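Local coordinates for protein NADP-dependent glyceraldehyde-3-phosphate dehydrogenase (Bacillus halodurans, PDB 3PRL) that probably catalyses the NADP-dependent, non-phosphorylating oxidation of glyceraldehyde 3-phosphate, at residues Ala58-Gln62 against Pro152-Val156; Ala278-Val282 against Ile313-Val317; Phe286-Gln291 against Asp330-Ile335; Phe342-Leu346 against Arg381-Pro387. One frame throughout, in Å; residues are numbered along the deposited sequence.

Contact 1: residues Ala58-Gln62 against Pro152-Val156; sequences AKDAQ and PLGVV
At the foot of a central strand of the coenzyme-binding domain, helix 48-65 meets the turn that leads into the strand, setting Ala58 and Gln62 against Val155 and Gly154. Both methyls of Val155 face the helix. Val155 CG1, anti to the backbone N (chi1 180°), comes within 3.8 Å of Ala58 CB. Val155 CG2 sits beside its own backbone N and presses on the peptide joining Ala58 to Lys59, 3.5 Å from Lys59 N. Of Lys59 only CB comes near; the rest of its chain leads off toward the surface.

One helical turn on, the Gln62 chain bends at chi2 (82°) and carries its amide over to the turn. As modelled, Gln62 NE2 lies 2.7 Å from Gly154 O, but the angle is too poor to count as a hydrogen bond. Gln62 OE1 passes Pro152 CB at 4.1 Å. Gly154 has backbone angles that would drive a beta carbon into the preceding carbonyl O, a conformation that calls for glycine.

The strand entered here belongs to the Rossmann-like sheet of aldehyde dehydrogenases: it runs parallel to strands 182-186 and 234-238, and Ser160 and Phe162, just beyond its end, bind NADP(+). Asn181 OD1 accepts a hydrogen bond from Gly154 N, and Asp233 OD2 one from Val155 N. On the helix side, Ala58 O is hydrogen-bonded to Thr182 OG1, which ties helix 48-65 to the adjoining strand.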
loop_
_atom_site.group_PDB
_atom_site.type_symbol
_atom_site.label_atom_id
_atom_site.label_comp_id
_atom_site.label_asym_id
_atom_site.label_seq_id
_atom_site.Cartn_x
_atom_site.Cartn_y
_atom_site.Cartn_z
ATOM N N ALA D 58 3.472 33.221 6.689
ATOM C CA ALA D 58 3.448 31.781 6.503
ATOM C C ALA D 58 2.849 31.395 5.152
ATOM O O ALA D 58 3.337 30.477 4.512
ATOM C CB ALA D 58 2.711 31.107 7.644
ATOM N N LYS D 59 1.815 32.121 4.727
ATOM C CA LYS D 59 1.162 31.923 3.430
ATOM C C LYS D 59 2.057 32.293 2.236
ATOM O O LYS D 59 1.996 31.660 1.182
ATOM C CB LYS D 59 -0.114 32.768 3.388
ATOM C CG LYS D 59 -1.345 32.127 2.766
ATOM C CD LYS D 59 -2.550 33.034 3.078
ATOM C CE LYS D 59 -3.523 33.159 1.910
ATOM N NZ LYS D 59 -4.043 34.552 1.797
ATOM N N ASP D 60 2.881 33.325 2.385
ATOM C CA ASP D 60 3.762 33.722 1.289
ATOM C C ASP D 60 4.940 32.776 1.177
ATOM O O ASP D 60 5.349 32.422 0.076
ATOM C CB ASP D 60 4.240 35.164 1.455
ATOM C CG ASP D 60 3.110 36.176 1.318
ATOM O OD1 ASP D 60 2.014 35.819 0.829
ATOM O OD2 ASP D 60 3.326 37.336 1.705
ATOM N N ALA D 61 5.481 32.357 2.316
ATOM C CA ALA D 61 6.577 31.393 2.324
ATOM C C ALA D 61 6.119 29.975 1.945
ATOM O O ALA D 61 6.909 29.183 1.441
ATOM C CB ALA D 61 7.267 31.398 3.665
ATOM N N GLN D 62 4.850 29.665 2.200
ATOM C CA GLN D 62 4.221 28.401 1.755
ATOM C C GLN D 62 4.436 28.124 0.264
ATOM O O GLN D 62 4.658 26.978 -0.138
ATOM C CB GLN D 62 2.716 28.406 2.102
ATOM C CG GLN D 62 1.768 27.607 1.163
ATOM C CD GLN D 62 1.729 26.119 1.470
ATOM O OE1 GLN D 62 1.391 25.306 0.610
ATOM N NE2 GLN D 62 2.081 25.757 2.698
ATOM N N PRO D 152 0.313 19.589 0.104
ATOM C CA PRO D 152 0.078 20.294 1.379
ATOM C C PRO D 152 -1.263 21.035 1.383
ATOM O O PRO D 152 -1.760 21.421 0.329
ATOM C CB PRO D 152 1.212 21.325 1.443
ATOM C CG PRO D 152 1.973 21.234 0.116
ATOM C CD PRO D 152 1.646 19.882 -0.458
ATOM N N LEU D 153 -1.850 21.224 2.563
ATOM C CA LEU D 153 -3.078 22.006 2.666
ATOM C C LEU D 153 -2.795 23.526 2.653
ATOM O O LEU D 153 -3.607 24.294 2.132
ATOM C CB LEU D 153 -3.883 21.605 3.922
ATOM C CG LEU D 153 -4.289 20.144 4.161
ATOM C CD1 LEU D 153 -4.465 19.880 5.656
ATOM C CD2 LEU D 153 -5.579 19.753 3.401
ATOM N N GLY D 154 -1.647 23.952 3.199
ATOM C CA GLY D 154 -1.335 25.390 3.330
ATOM C C GLY D 154 -0.598 25.817 4.603
ATOM O O GLY D 154 0.527 25.402 4.846
ATOM N N VAL D 155 -1.224 26.685 5.392
ATOM C CA VAL D 155 -0.692 27.075 6.695
ATOM C C VAL D 155 -1.392 26.267 7.780
ATOM O O VAL D 155 -2.629 26.273 7.870
ATOM C CB VAL D 155 -0.865 28.605 6.961
ATOM C CG1 VAL D 155 -0.311 28.975 8.322
ATOM C CG2 VAL D 155 -0.156 29.424 5.893
ATOM N N VAL D 156 -0.605 25.566 8.590
ATOM C CA VAL D 156 -1.132 24.694 9.651
ATOM C C VAL D 156 -0.962 25.351 11.000
ATOM O O VAL D 156 0.132 25.819 11.337
ATOM C CB VAL D 156 -0.463 23.265 9.627
ATOM C CG1 VAL D 156 -0.737 22.457 10.895
ATOM C CG2 VAL D 156 -0.940 22.471 8.402
#

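Contact 2: residues Ala278-Val282 against Ile313-Val317; sequences ASQIV and IKELV
Over one face of the flat peptide group between Ala278 and Ser279 lies a methyl of Leu316. Leu316 CD1 is nearly equidistant from the peptide atoms, 3.5 Å from Ala278 O and 3.6 Å from Ser279 N. The same Ala278 O accepts the helical bond from Val282 N. No flat side chain takes part, and no hydrogen bond crosses the contact; the rest is aliphatic.

Leu316 reaches the peptide because CG lies anti to its carbonyl carbon (chi1 -55°), which sends the branch across to the other helix. Beside it, Ala278 CB fits against Ile313 CG1 at 3.9 Å, where the two backbones come closest. A turn further along, Val282 CG2 is the meeting point of several groups. It touches Ile313 CG2 at 3.9 Å and Val317 CG2 at the same distance, with Leu316 CB a little further off. Val282 and Ile313 pass one another in opposite directions. Ile281 starts toward the partner helix, but its end leads off to Ile296 and Val299 of strand 296-302.

The segment axes approach to 9.4 Å with a signed crossing angle of -50°. Helix 274-286 makes the crossover between the neighbouring parallel strands 264-268 and 296-302, and helix 303-317 follows the second of these. The two successive helices pack on each other at an angle on the same side of the sheet, as in the open alpha/beta fold of the aldehyde dehydrogenase catalytic domain.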
loop_
_atom_site.group_PDB
_atom_site.type_symbol
_atom_site.label_atom_id
_atom_site.label_comp_id
_atom_site.label_asym_id
_atom_site.label_seq_id
_atom_site.Cartn_x
_atom_site.Cartn_y
_atom_site.Cartn_z
ATOM N N ALA D 278 0.231 -4.947 38.411
ATOM C CA ALA D 278 0.458 -3.913 39.428
ATOM C C ALA D 278 1.551 -2.927 38.995
ATOM O O ALA D 278 1.426 -1.712 39.185
ATOM C CB ALA D 278 0.798 -4.543 40.788
ATOM N N SER D 279 2.616 -3.467 38.412
ATOM C CA SER D 279 3.728 -2.656 37.949
ATOM C C SER D 279 3.363 -1.796 36.729
ATOM O O SER D 279 3.669 -0.611 36.707
ATOM C CB SER D 279 4.947 -3.528 37.669
ATOM O OG SER D 279 6.069 -2.712 37.409
ATOM N N GLN D 280 2.694 -2.381 35.740
ATOM C CA GLN D 280 2.227 -1.605 34.572
ATOM C C GLN D 280 1.258 -0.502 35.016
ATOM O O GLN D 280 1.382 0.655 34.599
ATOM C CB GLN D 280 1.577 -2.516 33.511
ATOM C CG GLN D 280 2.555 -3.421 32.705
ATOM C CD GLN D 280 3.516 -2.636 31.793
ATOM O OE1 GLN D 280 3.133 -2.145 30.736
ATOM N NE2 GLN D 280 4.774 -2.534 32.203
ATOM N N ILE D 281 0.309 -0.864 35.879
ATOM C CA ILE D 281 -0.672 0.090 36.416
ATOM C C ILE D 281 -0.024 1.316 37.062
ATOM O O ILE D 281 -0.320 2.444 36.663
ATOM C CB ILE D 281 -1.711 -0.593 37.360
ATOM C CG1 ILE D 281 -2.665 -1.467 36.544
ATOM C CG2 ILE D 281 -2.541 0.424 38.119
ATOM C CD1 ILE D 281 -3.023 -0.884 35.209
ATOM N N VAL D 282 0.869 1.100 38.027
ATOM C CA VAL D 282 1.530 2.206 38.722
ATOM C C VAL D 282 2.436 3.046 37.809
ATOM O O VAL D 282 2.337 4.274 37.805
ATOM C CB VAL D 282 2.287 1.725 39.978
ATOM C CG1 VAL D 282 3.146 2.850 40.554
ATOM C CG2 VAL D 282 1.301 1.213 41.014
ATOM N N ILE D 313 -0.151 -3.087 44.306
ATOM C CA ILE D 313 -0.237 -1.662 43.973
ATOM C C ILE D 313 0.134 -0.738 45.144
ATOM O O ILE D 313 0.944 0.176 44.976
ATOM C CB ILE D 313 -1.624 -1.289 43.414
ATOM C CG1 ILE D 313 -1.884 -2.040 42.099
ATOM C CG2 ILE D 313 -1.724 0.237 43.206
ATOM C CD1 ILE D 313 -3.349 -2.125 41.714
ATOM N N LYS D 314 -0.444 -0.977 46.324
ATOM C CA LYS D 314 -0.080 -0.208 47.522
ATOM C C LYS D 314 1.438 -0.172 47.730
ATOM O O LYS D 314 2.003 0.890 47.988
ATOM C CB LYS D 314 -0.778 -0.756 48.777
ATOM C CG LYS D 314 -0.437 -0.014 50.088
ATOM C CD LYS D 314 -1.443 -0.331 51.190
ATOM C CE LYS D 314 -0.848 -0.173 52.595
ATOM N NZ LYS D 314 -0.590 1.245 52.991
ATOM N N GLU D 315 2.084 -1.329 47.592
ATOM C CA GLU D 315 3.521 -1.455 47.847
ATOM C C GLU D 315 4.357 -0.571 46.925
ATOM O O GLU D 315 5.202 0.198 47.405
ATOM C CB GLU D 315 3.982 -2.919 47.746
ATOM C CG GLU D 315 5.445 -3.160 48.139
ATOM C CD GLU D 315 6.113 -4.258 47.315
ATOM O OE1 GLU D 315 6.853 -5.081 47.905
ATOM O OE2 GLU D 315 5.905 -4.298 46.075
ATOM N N LEU D 316 4.112 -0.678 45.617
ATOM C CA LEU D 316 4.871 0.086 44.629
ATOM C C LEU D 316 4.647 1.586 44.803
ATOM O O LEU D 316 5.571 2.368 44.643
ATOM C CB LEU D 316 4.542 -0.370 43.197
ATOM C CG LEU D 316 4.705 -1.858 42.830
ATOM C CD1 LEU D 316 3.911 -2.179 41.572
ATOM C CD2 LEU D 316 6.160 -2.282 42.663
ATOM N N VAL D 317 3.417 1.969 45.153
ATOM C CA VAL D 317 3.040 3.368 45.383
ATOM C C VAL D 317 3.794 3.996 46.568
ATOM O O VAL D 317 4.241 5.149 46.492
ATOM C CB VAL D 317 1.496 3.503 45.534
ATOM C CG1 VAL D 317 1.101 4.723 46.359
ATOM C CG2 VAL D 317 0.824 3.531 44.151
#

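Contact 3: residues Phe286-Gln291 against Asp330-Ile335; sequences FSYSGQ and DITPVI
Gln291 and Ser289 both hydrogen-bond to the backbone of 330-335. Gln291 OE1 accepts from Ile335 N at 2.8 Å; the N-H points at it with an angle of 149° and lies in the plane of the amide carbonyl. Ser289 OG donates to Thr332 O, also at 2.8 Å, approaching at a C=O...O angle of 129°. The Gln291 amide is steadied from its other end: NE2 makes a weak bond to Tyr288 O and rests over one face of the Tyr288 ring. The chain of Gln291 is extended beyond CG (chi2 168°), which lets it span the gap.

Packing surrounds these bonds. Ile331 CG2 comes to 3.3 Å from Ser289 OG, while Ile331 CD1 meets Phe286 CD1 at 3.9 Å. Val334 CB lies 3.5 Å from Gln291 OE1. Pro333 O is buried here with no polar partner in the model.

Residues 286-291 form the first part of the family's cysteine signature and run toward the cysteine that is probably the nucleophile, as in other aldehyde dehydrogenases; 330-335 packs against them. Tyr288 and Ile335 both touch Phe162 of the NADP(+) site, and Tyr288 OH bonds to Val99 O. Phe286 and Ile331 pack on Pro370 of strand 367-374, whereas Val334 turns to Ser339, Ala340 and Ile343 of helix 337-352.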
loop_
_atom_site.group_PDB
_atom_site.type_symbol
_atom_site.label_atom_id
_atom_site.label_comp_id
_atom_site.label_asym_id
_atom_site.label_seq_id
_atom_site.Cartn_x
_atom_site.Cartn_y
_atom_site.Cartn_z
ATOM N N PHE D 286 0.920 7.004 37.242
ATOM C CA PHE D 286 1.627 7.946 38.094
ATOM C C PHE D 286 2.803 8.604 37.434
ATOM O O PHE D 286 3.442 9.469 38.043
ATOM C CB PHE D 286 2.095 7.245 39.362
ATOM C CG PHE D 286 1.026 7.083 40.357
ATOM C CD1 PHE D 286 0.503 8.187 41.005
ATOM C CD2 PHE D 286 0.497 5.827 40.627
ATOM C CE1 PHE D 286 -0.511 8.045 41.917
ATOM C CE2 PHE D 286 -0.526 5.674 41.562
ATOM C CZ PHE D 286 -1.022 6.784 42.210
ATOM N N SER D 287 3.107 8.152 36.218
ATOM C CA SER D 287 4.082 8.790 35.350
ATOM C C SER D 287 3.727 10.257 35.212
ATOM O O SER D 287 2.574 10.592 34.951
ATOM C CB SER D 287 4.082 8.112 33.979
ATOM O OG SER D 287 4.729 8.909 32.999
ATOM N N TYR D 288 4.725 11.122 35.386
ATOM C CA TYR D 288 4.542 12.580 35.401
ATOM C C TYR D 288 3.374 13.041 36.298
ATOM O O TYR D 288 2.618 13.960 35.960
ATOM C CB TYR D 288 4.494 13.149 33.971
ATOM C CG TYR D 288 4.473 14.665 33.858
ATOM C CD1 TYR D 288 5.356 15.467 34.582
ATOM C CD2 TYR D 288 3.583 15.293 32.984
ATOM C CE1 TYR D 288 5.334 16.873 34.451
ATOM C CE2 TYR D 288 3.553 16.672 32.850
ATOM C CZ TYR D 288 4.429 17.462 33.580
ATOM O OH TYR D 288 4.364 18.841 33.442
ATOM N N SER D 289 3.273 12.400 37.467
ATOM C CA SER D 289 2.226 12.676 38.472
ATOM C C SER D 289 0.786 12.647 37.954
ATOM O O SER D 289 -0.083 13.325 38.508
ATOM C CB SER D 289 2.493 14.008 39.203
ATOM O OG SER D 289 3.645 13.934 40.033
ATOM N N GLY D 290 0.524 11.871 36.903
ATOM C CA GLY D 290 -0.841 11.751 36.358
ATOM C C GLY D 290 -1.269 12.861 35.402
ATOM O O GLY D 290 -2.458 12.969 35.061
ATOM N N GLN D 291 -0.317 13.689 34.972
ATOM C CA GLN D 291 -0.613 14.782 34.036
ATOM C C GLN D 291 -0.400 14.345 32.602
ATOM O O GLN D 291 0.401 14.917 31.866
ATOM C CB GLN D 291 0.206 16.023 34.360
ATOM C CG GLN D 291 -0.138 16.586 35.727
ATOM C CD GLN D 291 0.841 17.619 36.187
ATOM O OE1 GLN D 291 0.462 18.741 36.497
ATOM N NE2 GLN D 291 2.115 17.255 36.233
ATOM N N ASP D 330 9.663 10.649 41.332
ATOM C CA ASP D 330 8.603 10.021 40.534
ATOM C C ASP D 330 7.369 10.923 40.504
ATOM O O ASP D 330 6.744 11.123 39.449
ATOM C CB ASP D 330 8.232 8.647 41.107
ATOM C CG ASP D 330 9.397 7.670 41.107
ATOM O OD1 ASP D 330 9.930 7.368 40.019
ATOM O OD2 ASP D 330 9.763 7.186 42.201
ATOM N N ILE D 331 7.052 11.474 41.677
ATOM C CA ILE D 331 5.942 12.378 41.866
ATOM C C ILE D 331 6.440 13.790 42.153
ATOM O O ILE D 331 6.944 14.079 43.235
ATOM C CB ILE D 331 5.030 11.888 43.008
ATOM C CG1 ILE D 331 4.792 10.366 42.926
ATOM C CG2 ILE D 331 3.731 12.696 43.048
ATOM C CD1 ILE D 331 3.972 9.870 41.688
ATOM N N THR D 332 6.320 14.666 41.167
ATOM C CA THR D 332 6.669 16.071 41.360
ATOM C C THR D 332 5.401 16.924 41.455
ATOM O O THR D 332 4.287 16.392 41.298
ATOM C CB THR D 332 7.635 16.595 40.263
ATOM O OG1 THR D 332 7.162 16.235 38.958
ATOM C CG2 THR D 332 9.032 16.021 40.472
ATOM N N PRO D 333 5.560 18.242 41.702
ATOM C CA PRO D 333 4.406 19.123 41.848
ATOM C C PRO D 333 3.566 19.209 40.575
ATOM O O PRO D 333 4.099 19.128 39.460
ATOM C CB PRO D 333 5.042 20.487 42.162
ATOM C CG PRO D 333 6.427 20.176 42.636
ATOM C CD PRO D 333 6.826 18.986 41.848
ATOM N N VAL D 334 2.254 19.343 40.748
ATOM C CA VAL D 334 1.357 19.510 39.616
ATOM C C VAL D 334 1.453 20.942 39.102
ATOM O O VAL D 334 1.906 21.837 39.809
ATOM C CB VAL D 334 -0.108 19.091 39.921
ATOM C CG1 VAL D 334 -0.199 17.578 40.123
ATOM C CG2 VAL D 334 -0.661 19.843 41.124
ATOM N N ILE D 335 1.023 21.133 37.864
ATOM C CA ILE D 335 1.283 22.356 37.103
ATOM C C ILE D 335 0.964 23.682 37.820
ATOM O O ILE D 335 1.753 24.616 37.746
ATOM C CB ILE D 335 0.593 22.280 35.709
ATOM C CG1 ILE D 335 1.228 23.258 34.700
ATOM C CG2 ILE D 335 -0.912 22.455 35.852
ATOM C CD1 ILE D 335 2.717 23.044 34.474
#

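Contact 4: residues Phe342-Leu346 against Arg381-Pro387; sequences FIQGL and RVAWEEP
This is a partly buried helix-to-loop contact in which Phe342 and Leu346, one turn apart on helix 337-352, receive Arg381, Glu385 and Pro387. Leu346 CD1 lies over one face of each of two flat groups, near the rim of both: the Phe342 ring and the Arg381 guanidinium, 3.3 Å above the latter plane. Those planes are 64° apart, with Phe342 CE1 3.3 Å from Arg381 NH2.

A side-on salt bridge fixes the guanidinium: Arg381 NE reaches Glu385 OE2 at 2.9 Å, from above the carboxylate plane, and Arg381 NH2 reaches Glu385 OE1 at 2.8 Å, on the syn side. Glu385 OE1 also approaches Phe342 CZ at 3.4 Å.

The loop joins strands 367-374 and 391-397 of the catalytic-domain sheet, and Glu386-Pro387 opens the family's Glu-x-Phe-Gly-Pro sequence. Glu386 turns away to a salt bridge with Lys297. Pro387 CB packs on Leu346 CD2 at 3.6 Å, and Pro387 O faces the Phe342 ring edge and comes 3.4 Å from Ile343 CG1.

One water donates to Phe342 O and accepts weakly from Arg381 NH2; another donates to Leu346 O and accepts from Val382 N at 3.0 Å.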
loop_
_atom_site.group_PDB
_atom_site.type_symbol
_atom_site.label_atom_id
_atom_site.label_comp_id
_atom_site.label_asym_id
_atom_site.label_seq_id
_atom_site.Cartn_x
_atom_site.Cartn_y
_atom_site.Cartn_z
ATOM N N PHE D 342 -8.426 21.413 42.344
ATOM C CA PHE D 342 -9.385 20.551 41.620
ATOM C C PHE D 342 -9.167 19.071 41.931
ATOM O O PHE D 342 -10.130 18.351 42.168
ATOM C CB PHE D 342 -9.346 20.809 40.096
ATOM C CG PHE D 342 -10.159 19.812 39.272
ATOM C CD1 PHE D 342 -11.535 19.977 39.105
ATOM C CD2 PHE D 342 -9.541 18.712 38.672
ATOM C CE1 PHE D 342 -12.294 19.070 38.374
ATOM C CE2 PHE D 342 -10.285 17.786 37.923
ATOM C CZ PHE D 342 -11.669 17.964 37.772
ATOM N N ILE D 343 -7.905 18.626 41.946
ATOM C CA ILE D 343 -7.552 17.244 42.342
ATOM C C ILE D 343 -7.992 16.929 43.777
ATOM O O ILE D 343 -8.647 15.919 44.029
ATOM C CB ILE D 343 -6.030 16.956 42.196
ATOM C CG1 ILE D 343 -5.577 17.165 40.742
ATOM C CG2 ILE D 343 -5.696 15.528 42.664
ATOM C CD1 ILE D 343 -4.160 17.700 40.636
ATOM N N GLN D 344 -7.644 17.810 44.702
ATOM C CA GLN D 344 -8.042 17.661 46.108
ATOM C C GLN D 344 -9.544 17.416 46.272
ATOM O O GLN D 344 -9.957 16.577 47.081
ATOM C CB GLN D 344 -7.615 18.892 46.917
ATOM C CG GLN D 344 -7.904 18.821 48.429
ATOM C CD GLN D 344 -7.237 17.633 49.115
ATOM O OE1 GLN D 344 -6.015 17.492 49.106
ATOM N NE2 GLN D 344 -8.048 16.776 49.722
ATOM N N GLY D 345 -10.344 18.151 45.503
ATOM C CA GLY D 345 -11.805 18.037 45.543
ATOM C C GLY D 345 -12.339 16.691 45.091
ATOM O O GLY D 345 -13.379 16.234 45.584
ATOM N N LEU D 346 -11.640 16.070 44.138
ATOM C CA LEU D 346 -11.945 14.712 43.687
ATOM C C LEU D 346 -11.709 13.675 44.786
ATOM O O LEU D 346 -12.528 12.766 44.963
ATOM C CB LEU D 346 -11.139 14.351 42.418
ATOM C CG LEU D 346 -11.784 14.560 41.033
ATOM C CD1 LEU D 346 -12.295 15.976 40.829
ATOM C CD2 LEU D 346 -10.826 14.202 39.899
ATOM N N ARG D 381 -17.029 11.329 41.783
ATOM C CA ARG D 381 -16.538 12.097 40.643
ATOM C C ARG D 381 -15.252 11.511 40.063
ATOM O O ARG D 381 -15.059 11.531 38.847
ATOM C CB ARG D 381 -16.301 13.557 41.037
ATOM C CG ARG D 381 -17.559 14.342 41.407
ATOM C CD ARG D 381 -17.191 15.731 41.902
ATOM N NE ARG D 381 -16.313 16.421 40.956
ATOM C CZ ARG D 381 -15.628 17.528 41.229
ATOM N NH1 ARG D 381 -15.719 18.093 42.431
ATOM N NH2 ARG D 381 -14.857 18.085 40.293
ATOM N N VAL D 382 -14.399 10.987 40.946
ATOM C CA VAL D 382 -13.056 10.508 40.600
ATOM C C VAL D 382 -13.097 9.235 39.757
ATOM O O VAL D 382 -12.076 8.812 39.215
ATOM C CB VAL D 382 -12.153 10.319 41.887
ATOM C CG1 VAL D 382 -12.499 9.013 42.646
ATOM C CG2 VAL D 382 -10.655 10.390 41.547
ATOM N N ALA D 383 -14.277 8.629 39.644
ATOM C CA ALA D 383 -14.455 7.440 38.816
ATOM C C ALA D 383 -14.637 7.823 37.349
ATOM O O ALA D 383 -14.618 6.963 36.459
ATOM C CB ALA D 383 -15.654 6.604 39.317
ATOM N N TRP D 384 -14.795 9.122 37.104
ATOM C CA TRP D 384 -15.244 9.622 35.813
ATOM C C TRP D 384 -14.360 10.768 35.334
ATOM O O TRP D 384 -13.823 10.715 34.213
ATOM C CB TRP D 384 -16.721 10.069 35.894
ATOM C CG TRP D 384 -17.675 8.985 36.337
ATOM C CD1 TRP D 384 -18.427 8.960 37.489
ATOM C CD2 TRP D 384 -17.971 7.764 35.642
ATOM N NE1 TRP D 384 -19.173 7.807 37.545
ATOM C CE2 TRP D 384 -18.914 7.054 36.427
ATOM C CE3 TRP D 384 -17.541 7.205 34.426
ATOM C CZ2 TRP D 384 -19.423 5.808 36.044
ATOM C CZ3 TRP D 384 -18.063 5.962 34.036
ATOM C CH2 TRP D 384 -18.994 5.280 34.847
ATOM N N GLU D 385 -14.202 11.785 36.186
ATOM C CA GLU D 385 -13.479 13.008 35.833
ATOM C C GLU D 385 -11.953 12.844 35.844
ATOM O O GLU D 385 -11.348 12.528 36.877
ATOM C CB GLU D 385 -13.865 14.174 36.757
ATOM C CG GLU D 385 -15.374 14.438 36.891
ATOM C CD GLU D 385 -15.697 15.683 37.726
ATOM O OE1 GLU D 385 -14.804 16.538 37.943
ATOM O OE2 GLU D 385 -16.864 15.804 38.156
ATOM N N GLU D 386 -11.338 13.102 34.691
ATOM C CA GLU D 386 -9.891 13.105 34.564
ATOM C C GLU D 386 -9.303 14.168 35.507
ATOM O O GLU D 386 -9.573 15.350 35.349
ATOM C CB GLU D 386 -9.499 13.376 33.109
ATOM C CG GLU D 386 -8.010 13.579 32.877
ATOM C CD GLU D 386 -7.672 13.959 31.437
ATOM O OE1 GLU D 386 -8.231 14.957 30.925
ATOM O OE2 GLU D 386 -6.830 13.271 30.822
ATOM N N PRO D 387 -8.496 13.732 36.492
ATOM C CA PRO D 387 -7.972 14.568 37.567
ATOM C C PRO D 387 -6.785 15.388 37.108
ATOM O O PRO D 387 -6.566 16.496 37.596
ATOM C CB PRO D 387 -7.513 13.541 38.613
ATOM C CG PRO D 387 -8.095 12.220 38.162
ATOM C CD PRO D 387 -8.096 12.331 36.678
HETATM O O HOH W 1 -12.758 19.164 41.942
HETATM O O HOH W 2 -14.685 11.193 43.881
#

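Contacts 2, 3 and 4 form a continuous patch of the catalytic domain. Contact 2 touches contact 3 where Val317 CG2 meets Phe286 CE2 at 3.6 Å, and contact 3 passes to contact 4 through Val334 CG1 and Ile343 CD1, 4.0 Å apart. Contact 1 lies across the chain's centre, with its own centre about 37 Å from that of contact 3 and 47 Å from that of contact 2. Contacts 1, 3 and 4 each lie near residues that bind NADP(+), which is absent from this chain: between side chains, Val155 is about 11 Å from Lys186 and Ile335 about 3 Å from Phe162, and the side chain of Glu386 is about 6 Å from Gly240. Contact 2 lies away from the annotated sites.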